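Local coordinates for NADPH-dependent nitro/flavin reductase (Bacillus subtilis, PDB 3N2S) that uses NADPH to reduce flavin mononucleotide, nitroaromatic compounds, quinones and azo dyes, has NADH oxidase activity, and works as a homodimer, at the interface of chains A and B. Sequence-based numbering; all coordinates share one arbitrary frame. Chains: chain A/B, NADPH-dependent nitro/flavin reductase.

The interface of chains A and B. Residues chain A 47, 82, 84-85, 155; chain B 180, 183, 187.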
# COMPACT_ATOMS: atom_id res chain seq x y z
N SER A 47 -0.65 -10.47 -6.90
CA SER A 47 -0.68 -10.78 -8.32
C SER A 47 -1.18 -9.57 -9.05
O SER A 47 -1.89 -8.73 -8.48
CB SER A 47 -1.55 -12.00 -8.61
OG SER A 47 -0.71 -13.14 -8.56
N ASP A 82 -2.77 -11.84 -2.94
CA ASP A 82 -2.63 -13.23 -3.40
C ASP A 82 -1.94 -14.11 -2.36
O ASP A 82 -0.74 -13.96 -2.13
CB ASP A 82 -1.87 -13.29 -4.76
CG ASP A 82 -1.80 -14.66 -5.45
OD1 ASP A 82 -1.86 -15.69 -4.75
OD2 ASP A 82 -1.56 -14.69 -6.67
N TYR A 84 -2.92 -17.50 -2.71
CA TYR A 84 -3.15 -18.75 -3.47
C TYR A 84 -1.80 -19.38 -3.86
O TYR A 84 -1.65 -20.60 -3.78
CB TYR A 84 -4.01 -18.45 -4.69
CG TYR A 84 -4.18 -19.62 -5.65
CD1 TYR A 84 -5.17 -20.57 -5.45
CD2 TYR A 84 -3.39 -19.73 -6.79
CE1 TYR A 84 -5.37 -21.61 -6.36
CE2 TYR A 84 -3.57 -20.77 -7.71
CZ TYR A 84 -4.58 -21.70 -7.49
OH TYR A 84 -4.75 -22.74 -8.38
N ARG A 85 -0.83 -18.53 -4.26
CA ARG A 85 0.53 -18.94 -4.61
C ARG A 85 1.13 -19.76 -3.44
O ARG A 85 1.68 -20.84 -3.67
CB ARG A 85 1.38 -17.68 -4.86
CG ARG A 85 2.87 -17.93 -5.20
CD ARG A 85 3.64 -16.65 -5.49
NE ARG A 85 3.06 -15.93 -6.63
CZ ARG A 85 2.49 -14.73 -6.55
NH1 ARG A 85 2.47 -14.07 -5.39
NH2 ARG A 85 1.93 -14.17 -7.62
N VAL A 155 -7.40 -15.25 -3.50
CA VAL A 155 -7.03 -14.15 -4.40
C VAL A 155 -8.14 -13.10 -4.28
O VAL A 155 -9.32 -13.42 -4.46
CB VAL A 155 -6.73 -14.57 -5.87
CG1 VAL A 155 -6.44 -13.36 -6.75
CG2 VAL A 155 -5.56 -15.54 -5.94
N ALA B 180 5.03 -15.57 -12.68
CA ALA B 180 4.39 -16.01 -11.43
C ALA B 180 3.44 -14.92 -10.90
O ALA B 180 2.42 -15.24 -10.32
CB ALA B 180 5.43 -16.31 -10.36
N HIS B 183 -0.28 -11.81 -14.87
CA HIS B 183 -1.23 -12.67 -15.57
C HIS B 183 -1.91 -11.84 -16.66
O HIS B 183 -2.17 -10.65 -16.47
CB HIS B 183 -2.30 -13.20 -14.58
CG HIS B 183 -1.78 -13.82 -13.30
ND1 HIS B 183 -1.80 -15.20 -13.10
CD2 HIS B 183 -1.32 -13.22 -12.17
CE1 HIS B 183 -1.32 -15.40 -11.88
NE2 HIS B 183 -1.01 -14.24 -11.28
N TYR B 187 -6.42 -14.97 -14.23
CA TYR B 187 -5.41 -15.55 -13.34
C TYR B 187 -5.01 -16.92 -13.90
O TYR B 187 -5.88 -17.71 -14.26
CB TYR B 187 -5.98 -15.73 -11.93
CG TYR B 187 -4.93 -16.02 -10.88
CD1 TYR B 187 -4.43 -17.31 -10.69
CD2 TYR B 187 -4.44 -15.00 -10.07
CE1 TYR B 187 -3.43 -17.57 -9.75
CE2 TYR B 187 -3.47 -15.25 -9.10
CZ TYR B 187 -2.97 -16.54 -8.94
OH TYR B 187 -2.03 -16.81 -7.97
O HOH W 1 2.39 -17.69 -8.74
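B:Tyr187 reaches out of a loop of chain B and brings its phenol hydroxyl to the carboxylate of A:Asp82, at the end of strand 75-82; this is part of the two-fold interface of the homodimer, so the same contact recurs with the chains exchanged. The hydrogen bonds centre on that carboxylate. B:Tyr187 OH donates to A:Asp82 OD2 at a short 2.5 Å, meeting it on the syn side, somewhat out of the carboxylate plane. The same oxygen accepts from the hydroxyl A:Ser47 OG at 2.6 Å, this time through its anti lone pair, so one carboxylate oxygen is gripped by a donor from each chain. A:Ser47 OG also hydrogen-bonds B:His183 NE2 across the interface at 2.9 Å. The other oxygen, A:Asp82 OD1, takes the backbone N of A:Arg85 at 3.1 Å, which ties the carboxylate to the first turn of helix 84-92 and helps to fix its rotation. Nearly in its guanidinium plane, A:Arg85 NH2 donates to the carbonyl B:Ala180 O at 2.9 Å, arriving above the carbonyl plane. A water completes the junction, linking A:Arg85 NE, 2.8 Å away, to B:Ala180 O.

Charge comes next. The A:Arg85 chain runs extended, then bends at chi3 (-60°), which brings its guanidinium back over a face of the A:Asp82 carboxylate. A:Arg85 NH2 forms a salt bridge with A:Asp82 OD2 within chain A. The positive charge should help to keep A:Asp82 ionised.

Packing holds the phenol from several sides. Within chain B, B:His183 CE1 sits over the centre of one face of the B:Tyr187 ring. A:Tyr84 stands edge-to-face with B:Tyr187, their planes 89° apart, and A:Val155 touches the phenol through one methyl, CG2, 3.8 Å from B:Tyr187 CE2.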